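Local coordinates for Serine/threonine-protein kinase-like protein ACR4 (Arabidopsis thaliana, PDB 7A0J) that acts through this beta-propeller ectodomain of a receptor kinase that, with the CLE40 peptide, controls formative cell divisions in meristems, including root tips, at residues A[29-34]-A[69-74]; A[50-55]-A[99-104]. All coordinates share one frame; numbering follows the deposited sequence.

In the fold
Both contacts join neighbouring blades of the seven-repeat beta-propeller of the receptor's ectodomain. Contact 1 (29-34 with 69-74) runs from repeat 1 to repeat 2. Contact 2 (50-55 with 99-104) runs from repeat 2 to the blade of repeat 3. Both use the sheet made of strands 48-53, 57-62 and 68-72, each taking one of its outermost strands. Their centres lie about 12 Å apart, and contact 2 is the nearer to the centre of the chain. Along the sequence the segments alternate: 29-34, 50-55, 69-74, 99-104. The blade of repeat 2 is thus joined to the blades before and after it.

Contact 1 (A[29-34]-A[69-74]). With EDO (1,2-ethanediol), chain G.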
ATOM      1  N   VAL A  29       7.949 -11.971  -8.301  1.00 37.73           N
ATOM      2  CA  VAL A  29       8.269 -11.149  -7.097  1.00 36.18           C
ATOM      3  C   VAL A  29       9.641 -11.576  -6.564  1.00 36.49           C
ATOM      4  O   VAL A  29       9.932 -12.788  -6.562  1.00 37.02           O
ATOM      5  CB  VAL A  29       7.170 -11.243  -6.017  1.00 34.55           C
ATOM      6  CG1 VAL A  29       6.846 -12.678  -5.628  1.00 34.53           C
ATOM      7  CG2 VAL A  29       7.522 -10.423  -4.784  1.00 33.40           C
ATOM      8  N   VAL A  30      10.453 -10.596  -6.163  1.00 36.43           N
ATOM      9  CA  VAL A  30      11.742 -10.781  -5.434  1.00 36.94           C
ATOM     10  C   VAL A  30      11.610 -10.043  -4.099  1.00 35.53           C
ATOM     11  O   VAL A  30      11.088  -8.908  -4.109  1.00 34.71           O
ATOM     12  CB  VAL A  30      12.941 -10.270  -6.259  1.00 39.37           C
ATOM     13  CG1 VAL A  30      14.243 -10.330  -5.475  1.00 40.23           C
ATOM     14  CG2 VAL A  30      13.078 -11.021  -7.575  1.00 41.44           C
ATOM     15  N   CYS A  31      12.029 -10.676  -3.001  1.00 35.16           N
ATOM     16  CA  CYS A  31      11.962 -10.115  -1.626  1.00 34.28           C
ATOM     17  C   CYS A  31      13.363 -10.075  -1.012  1.00 35.17           C
ATOM     18  O   CYS A  31      14.191 -10.941  -1.357  1.00 36.36           O
ATOM     19  CB  CYS A  31      11.015 -10.917  -0.739  1.00 33.41           C
ATOM     20  SG  CYS A  31       9.302 -10.913  -1.327  1.00 33.27           S
ATOM     21  N   TYR A  32      13.606  -9.084  -0.154  1.00 35.03           N
ATOM     22  CA  TYR A  32      14.843  -8.909   0.648  1.00 36.37           C
ATOM     23  C   TYR A  32      14.456  -8.483   2.066  1.00 35.33           C
ATOM     24  O   TYR A  32      13.629  -7.564   2.189  1.00 34.48           O
ATOM     25  CB  TYR A  32      15.756  -7.847   0.033  1.00 38.35           C
ATOM     26  CG  TYR A  32      16.119  -8.060  -1.413  1.00 39.98           C
ATOM     27  CD1 TYR A  32      17.097  -8.970  -1.776  1.00 41.81           C
ATOM     28  CD2 TYR A  32      15.494  -7.343  -2.421  1.00 40.32           C
ATOM     29  CE1 TYR A  32      17.443  -9.167  -3.103  1.00 43.82           C
ATOM     30  CE2 TYR A  32      15.831  -7.524  -3.753  1.00 42.08           C
ATOM     31  CZ  TYR A  32      16.809  -8.441  -4.095  1.00 44.09           C
ATOM     32  OH  TYR A  32      17.150  -8.630  -5.404  1.00 47.11           O
ATOM     33  N   GLY A  33      15.038  -9.113   3.092  1.00 35.66           N
ATOM     34  CA  GLY A  33      14.858  -8.684   4.490  1.00 35.91           C
ATOM     35  C   GLY A  33      14.950  -9.820   5.494  1.00 36.22           C
ATOM     36  O   GLY A  33      15.177 -10.975   5.086  1.00 36.36           O
ATOM     37  N   SER A  34      14.724  -9.488   6.768  1.00 36.75           N
ATOM     38  CA  SER A  34      15.073 -10.309   7.956  1.00 37.96           C
ATOM     39  C   SER A  34      13.923 -11.239   8.372  1.00 37.00           C
ATOM     40  O   SER A  34      14.162 -12.066   9.260  1.00 38.37           O
ATOM     41  CB  SER A  34      15.493  -9.413   9.095  1.00 39.54           C
ATOM     42  OG  SER A  34      14.507  -8.424   9.351  1.00 38.78           O
ATOM     43  N   TYR A  69      -3.104 -13.392  -2.541  1.00 33.92           N
ATOM     44  CA  TYR A  69      -2.206 -14.495  -2.110  1.00 33.72           C
ATOM     45  C   TYR A  69      -1.131 -13.922  -1.185  1.00 32.62           C
ATOM     46  O   TYR A  69      -0.307 -13.108  -1.654  1.00 31.86           O
ATOM     47  CB  TYR A  69      -1.578 -15.193  -3.318  1.00 34.23           C
ATOM     48  CG  TYR A  69      -0.804 -16.442  -2.981  1.00 34.40           C
ATOM     49  CD1 TYR A  69      -1.439 -17.670  -2.885  1.00 35.90           C
ATOM     50  CD2 TYR A  69       0.562 -16.401  -2.747  1.00 33.63           C
ATOM     51  CE1 TYR A  69      -0.740 -18.826  -2.573  1.00 36.22           C
ATOM     52  CE2 TYR A  69       1.277 -17.547  -2.435  1.00 34.09           C
ATOM     53  CZ  TYR A  69       0.624 -18.764  -2.349  1.00 35.27           C
ATOM     54  OH  TYR A  69       1.313 -19.902  -2.047  1.00 36.35           O
ATOM     55  N   CYS A  70      -1.158 -14.324   0.089  1.00 32.70           N
ATOM     56  CA  CYS A  70      -0.232 -13.850   1.149  1.00 32.35           C
ATOM     57  C   CYS A  70       0.766 -14.957   1.505  1.00 31.95           C
ATOM     58  O   CYS A  70       0.397 -16.145   1.432  1.00 32.45           O
ATOM     59  CB  CYS A  70      -0.995 -13.405   2.389  1.00 33.48           C
ATOM     60  SG  CYS A  70      -2.270 -12.167   2.036  1.00 35.03           S
ATOM     61  N   TRP A  71       1.989 -14.567   1.870  1.00 31.30           N
ATOM     62  CA  TRP A  71       3.034 -15.479   2.402  1.00 31.46           C
ATOM     63  C   TRP A  71       3.764 -14.795   3.562  1.00 31.54           C
ATOM     64  O   TRP A  71       3.732 -13.546   3.645  1.00 31.02           O
ATOM     65  CB  TRP A  71       3.980 -15.943   1.288  1.00 31.20           C
ATOM     66  CG  TRP A  71       4.785 -14.868   0.625  1.00 30.55           C
ATOM     67  CD1 TRP A  71       6.082 -14.543   0.888  1.00 30.41           C
ATOM     68  CD2 TRP A  71       4.373 -14.018  -0.459  1.00 30.41           C
ATOM     69  NE1 TRP A  71       6.501 -13.538   0.061  1.00 30.16           N
ATOM     70  CE2 TRP A  71       5.474 -13.193  -0.777  1.00 30.25           C
ATOM     71  CE3 TRP A  71       3.184 -13.862  -1.183  1.00 30.68           C
ATOM     72  CZ2 TRP A  71       5.417 -12.228  -1.781  1.00 30.37           C
ATOM     73  CZ3 TRP A  71       3.130 -12.911  -2.179  1.00 30.73           C
ATOM     74  CH2 TRP A  71       4.232 -12.105  -2.470  1.00 30.57           C
ATOM     75  N   GLY A  72       4.373 -15.603   4.431  1.00 32.19           N
ATOM     76  CA  GLY A  72       4.912 -15.185   5.736  1.00 33.03           C
ATOM     77  C   GLY A  72       4.275 -15.988   6.854  1.00 34.64           C
ATOM     78  O   GLY A  72       3.918 -17.158   6.613  1.00 35.19           O
ATOM     79  N   ASN A  73       4.126 -15.382   8.031  1.00 35.83           N
ATOM     80  CA  ASN A  73       3.573 -16.049   9.237  1.00 38.02           C
ATOM     81  C   ASN A  73       2.982 -14.975  10.156  1.00 39.77           C
ATOM     82  O   ASN A  73       3.763 -14.221  10.766  1.00 40.41           O
ATOM     83  CB  ASN A  73       4.636 -16.908   9.928  1.00 38.69           C
ATOM     84  CG  ASN A  73       4.050 -17.926  10.884  1.00 40.69           C
ATOM     85  OD1 ASN A  73       2.887 -17.829  11.267  1.00 41.43           O
ATOM     86  ND2 ASN A  73       4.849 -18.906  11.273  1.00 41.50           N
ATOM     87  N   SER A  74       1.649 -14.907  10.222  1.00 41.12           N
ATOM     88  CA  SER A  74       0.878 -13.933  11.036  1.00 43.07           C
ATOM     89  C   SER A  74      -0.107 -14.689  11.929  1.00 45.75           C
ATOM     90  O   SER A  74      -0.752 -15.633  11.432  1.00 46.31           O
ATOM     91  CB  SER A  74       0.170 -12.934  10.158  1.00 42.10           C
ATOM     92  OG  SER A  74      -0.683 -12.097  10.927  1.00 43.87           O
TER
HETATM   93  C1  EDO G 401       4.593 -21.543  -2.901  1.00 57.36           C
HETATM   94  O1  EDO G 401       3.525 -21.527  -3.824  1.00 58.24           O
HETATM   95  C2  EDO G 401       4.884 -20.209  -2.322  1.00 56.98           C
HETATM   96  O2  EDO G 401       3.804 -19.655  -1.594  1.00 55.75           O
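In Trp71, CG sits between the backbone N and the carbonyl carbon (chi1 63°), which carries the indole toward strand 29-33. Val29 comes from the opposite direction. Its CG1 takes the same kind of position (chi1 54°), while CG2 is anti to the backbone N. Both methyls therefore reach the six-membered ring of the indole. CG2 of Val29 lies 4.1 Å from CZ2 of Trp71, and CG1 of Val29 is 4.1 Å from CH2 of Trp71. CG2 approaches the ring obliquely.

Cys31 meets the indole at its edge. Its SG is 4.1 Å from NE1 of Trp71 and equally far from CZ2. The sulfur lies near the ring plane, 5.2 Å from the centroid of the five-membered ring of Trp71. This is a sulfur-aromatic contact, made by a half-cystine, since Cys31 is bonded to Cys19 within repeat 1. The indole NE1 also makes a weak hydrogen bond to Thr42 OG1. Phe48, Leu51, Met58 and Ile38 pack around the ring as well.

The OH of Tyr69 hydrogen-bonds O2 of a 1,2-ethanediol molecule at 2.5 Å, with O2 at the ring edge and in its plane. The diol probably comes from the crystallisation liquor.

The two outer strands of repeats 1 and 2 share no hydrogen bond here. Their CA atoms come no closer than 11.2 Å, at Cys31 and Trp71. One large aromatic side chain spans this distance, so the blades are joined here by dispersion and sulfur-aromatic contact in a buried setting.

Contact 2 (A[50-55]-A[99-104]); sequences GLTGGD and YHLCGL
Asp55 and Tyr99 meet closely at the partly exposed, watered end of this contact between adjacent beta-propeller blades, while Thr52 and Leu101 touch more lightly, at one pair of methyls, in the buried interior. Thr52 lies on strand 48-53 of repeat 2. Leu101 lies on strand 100-105, in the sheet of the next blade. The touching parts run nearly antiparallel, their end-to-end directions 162° apart, yet no direct hydrogen bond links the two segments.

At the buried end, CG2 of Thr52 lies 4.1 Å from CD1 of Leu101, and the two side chains cross at a slant. OG1 of Thr52 is anti to its own N (chi1 -176°), which leaves the methyl for Leu101. The hydroxyl turns to strand 91-96 and hydrogen-bonds Ala96 N. Val94 touches both Thr52 and Leu101, and Leu101 also packs on Pro68 and Cys70.

The other end is tighter, more polar and includes a water. Asp55 and Tyr99 lie side by side and point the same way, with carboxylate and ring planes 28° apart. CB of Asp55 is 3.7 Å from CE1 of Tyr99. OD2 of Asp55 approaches the ring obliquely and lies 3.6 Å from the Tyr99 OH. With an alanine in place of Tyr99, CB of Asp55 would probably lose its aromatic neighbour, a gap would open beside Phe76, whose ring meets that of Tyr99, and the bridging water would be deprived of one partner. Close by, the backbone of Asp55 hydrogen-bonds that of Asp98. The water donates a hydrogen bond to OD2 of Asp55 at 2.9 Å and lies 3.3 Å from OH of Tyr99.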
ATOM      1  N   GLY A  50       0.341  -6.706  -8.512  1.00 37.11           N
ATOM      2  CA  GLY A  50       0.497  -5.743  -7.406  1.00 35.66           C
ATOM      3  C   GLY A  50       0.874  -6.422  -6.102  1.00 33.87           C
ATOM      4  O   GLY A  50       0.581  -7.625  -5.955  1.00 33.42           O
ATOM      5  N   LEU A  51       1.503  -5.675  -5.190  1.00 32.95           N
ATOM      6  CA  LEU A  51       1.962  -6.161  -3.860  1.00 31.80           C
ATOM      7  C   LEU A  51       1.516  -5.179  -2.771  1.00 31.45           C
ATOM      8  O   LEU A  51       1.387  -3.972  -3.067  1.00 31.84           O
ATOM      9  CB  LEU A  51       3.487  -6.300  -3.871  1.00 31.78           C
ATOM     10  CG  LEU A  51       4.060  -7.305  -4.871  1.00 32.65           C
ATOM     11  CD1 LEU A  51       5.562  -7.113  -5.026  1.00 33.25           C
ATOM     12  CD2 LEU A  51       3.745  -8.732  -4.451  1.00 32.10           C
ATOM     13  N   THR A  52       1.296  -5.693  -1.557  1.00 30.68           N
ATOM     14  CA  THR A  52       0.967  -4.911  -0.335  1.00 30.77           C
ATOM     15  C   THR A  52       1.365  -5.741   0.891  1.00 30.52           C
ATOM     16  O   THR A  52       1.041  -6.945   0.917  1.00 30.45           O
ATOM     17  CB  THR A  52      -0.510  -4.494  -0.334  1.00 31.75           C
ATOM     18  OG1 THR A  52      -0.739  -3.664   0.804  1.00 32.48           O
ATOM     19  CG2 THR A  52      -1.467  -5.667  -0.316  1.00 31.85           C
ATOM     20  N   GLY A  53       2.051  -5.119   1.855  1.00 30.63           N
ATOM     21  CA  GLY A  53       2.635  -5.799   3.026  1.00 30.40           C
ATOM     22  C   GLY A  53       2.035  -5.310   4.331  1.00 31.26           C
ATOM     23  O   GLY A  53       1.561  -4.155   4.382  1.00 32.09           O
ATOM     24  N   GLY A  54       2.055  -6.168   5.352  1.00 31.42           N
ATOM     25  CA  GLY A  54       1.593  -5.855   6.718  1.00 33.09           C
ATOM     26  C   GLY A  54       2.565  -6.376   7.756  1.00 33.44           C
ATOM     27  O   GLY A  54       3.748  -6.569   7.409  1.00 32.59           O
ATOM     28  N   ASP A  55       2.083  -6.607   8.978  1.00 35.14           N
ATOM     29  CA  ASP A  55       2.890  -7.139  10.106  1.00 36.18           C
ATOM     30  C   ASP A  55       3.000  -8.663   9.959  1.00 35.55           C
ATOM     31  O   ASP A  55       2.003  -9.356  10.237  1.00 35.93           O
ATOM     32  CB  ASP A  55       2.291  -6.735  11.457  1.00 38.90           C
ATOM     33  CG  ASP A  55       3.219  -6.993  12.631  1.00 40.46           C
ATOM     34  OD1 ASP A  55       3.975  -7.983  12.575  1.00 39.89           O
ATOM     35  OD2 ASP A  55       3.184  -6.198  13.587  1.00 42.80           O
ATOM     36  N   TYR A  99      -2.745  -5.855  10.482  1.00 48.50           N
ATOM     37  CA  TYR A  99      -3.327  -7.176  10.840  1.00 49.83           C
ATOM     38  C   TYR A  99      -4.596  -7.452  10.026  1.00 48.76           C
ATOM     39  O   TYR A  99      -5.443  -8.232  10.497  1.00 50.18           O
ATOM     40  CB  TYR A  99      -3.640  -7.224  12.339  1.00 53.59           C
ATOM     41  CG  TYR A  99      -2.550  -6.680  13.227  1.00 55.71           C
ATOM     42  CD1 TYR A  99      -1.326  -7.324  13.331  1.00 55.94           C
ATOM     43  CD2 TYR A  99      -2.737  -5.523  13.967  1.00 57.93           C
ATOM     44  CE1 TYR A  99      -0.319  -6.834  14.147  1.00 58.08           C
ATOM     45  CE2 TYR A  99      -1.739  -5.019  14.785  1.00 60.00           C
ATOM     46  CZ  TYR A  99      -0.525  -5.676  14.876  1.00 60.06           C
ATOM     47  OH  TYR A  99       0.467  -5.190  15.678  1.00 62.60           O
ATOM     48  N   HIS A 100      -4.725  -6.854   8.838  1.00 46.84           N
ATOM     49  CA  HIS A 100      -5.903  -7.037   7.950  1.00 46.27           C
ATOM     50  C   HIS A 100      -5.498  -6.871   6.482  1.00 44.18           C
ATOM     51  O   HIS A 100      -4.505  -6.172   6.205  1.00 42.94           O
ATOM     52  CB  HIS A 100      -7.042  -6.084   8.354  1.00 47.95           C
ATOM     53  CG  HIS A 100      -7.018  -4.770   7.646  1.00 47.06           C
ATOM     54  ND1 HIS A 100      -6.383  -3.659   8.164  1.00 47.80           N
ATOM     55  CD2 HIS A 100      -7.536  -4.391   6.458  1.00 45.93           C
ATOM     56  CE1 HIS A 100      -6.518  -2.650   7.328  1.00 47.00           C
ATOM     57  NE2 HIS A 100      -7.216  -3.074   6.271  1.00 45.91           N
ATOM     58  N   LEU A 101      -6.264  -7.503   5.590  1.00 44.12           N
ATOM     59  CA  LEU A 101      -6.166  -7.363   4.115  1.00 43.08           C
ATOM     60  C   LEU A 101      -7.566  -7.079   3.563  1.00 43.94           C
ATOM     61  O   LEU A 101      -8.509  -7.762   3.996  1.00 44.91           O
ATOM     62  CB  LEU A 101      -5.595  -8.660   3.534  1.00 42.31           C
ATOM     63  CG  LEU A 101      -5.535  -8.727   2.009  1.00 41.41           C
ATOM     64  CD1 LEU A 101      -4.522  -7.730   1.469  1.00 40.81           C
ATOM     65  CD2 LEU A 101      -5.200 -10.135   1.544  1.00 41.23           C
ATOM     66  N   CYS A 102      -7.692  -6.102   2.660  1.00 43.16           N
ATOM     67  CA  CYS A 102      -8.946  -5.782   1.924  1.00 42.96           C
ATOM     68  C   CYS A 102      -8.721  -5.984   0.424  1.00 42.57           C
ATOM     69  O   CYS A 102      -7.638  -5.610  -0.065  1.00 43.20           O
ATOM     70  CB  CYS A 102      -9.417  -4.359   2.194  1.00 44.36           C
ATOM     71  SG  CYS A 102     -10.007  -4.104   3.887  1.00 46.30           S
ATOM     72  N   GLY A 103      -9.708  -6.566  -0.262  1.00 42.14           N
ATOM     73  CA  GLY A 103      -9.706  -6.777  -1.722  1.00 42.66           C
ATOM     74  C   GLY A 103     -10.892  -6.096  -2.381  1.00 43.04           C
ATOM     75  O   GLY A 103     -12.026  -6.297  -1.905  1.00 42.48           O
ATOM     76  N   LEU A 104     -10.643  -5.309  -3.431  1.00 44.24           N
ATOM     77  CA  LEU A 104     -11.702  -4.690  -4.272  1.00 45.23           C
ATOM     78  C   LEU A 104     -12.242  -5.759  -5.230  1.00 46.27           C
ATOM     79  O   LEU A 104     -11.556  -6.066  -6.226  1.00 46.83           O
ATOM     80  CB  LEU A 104     -11.118  -3.488  -5.023  1.00 45.97           C
ATOM     81  CG  LEU A 104     -12.129  -2.629  -5.781  1.00 46.63           C
ATOM     82  CD1 LEU A 104     -13.184  -2.067  -4.839  1.00 46.81           C
ATOM     83  CD2 LEU A 104     -11.427  -1.503  -6.524  1.00 47.63           C
TER
HETATM   84  O   HOH W   1       2.256  -3.464  13.576  1.00 44.08           O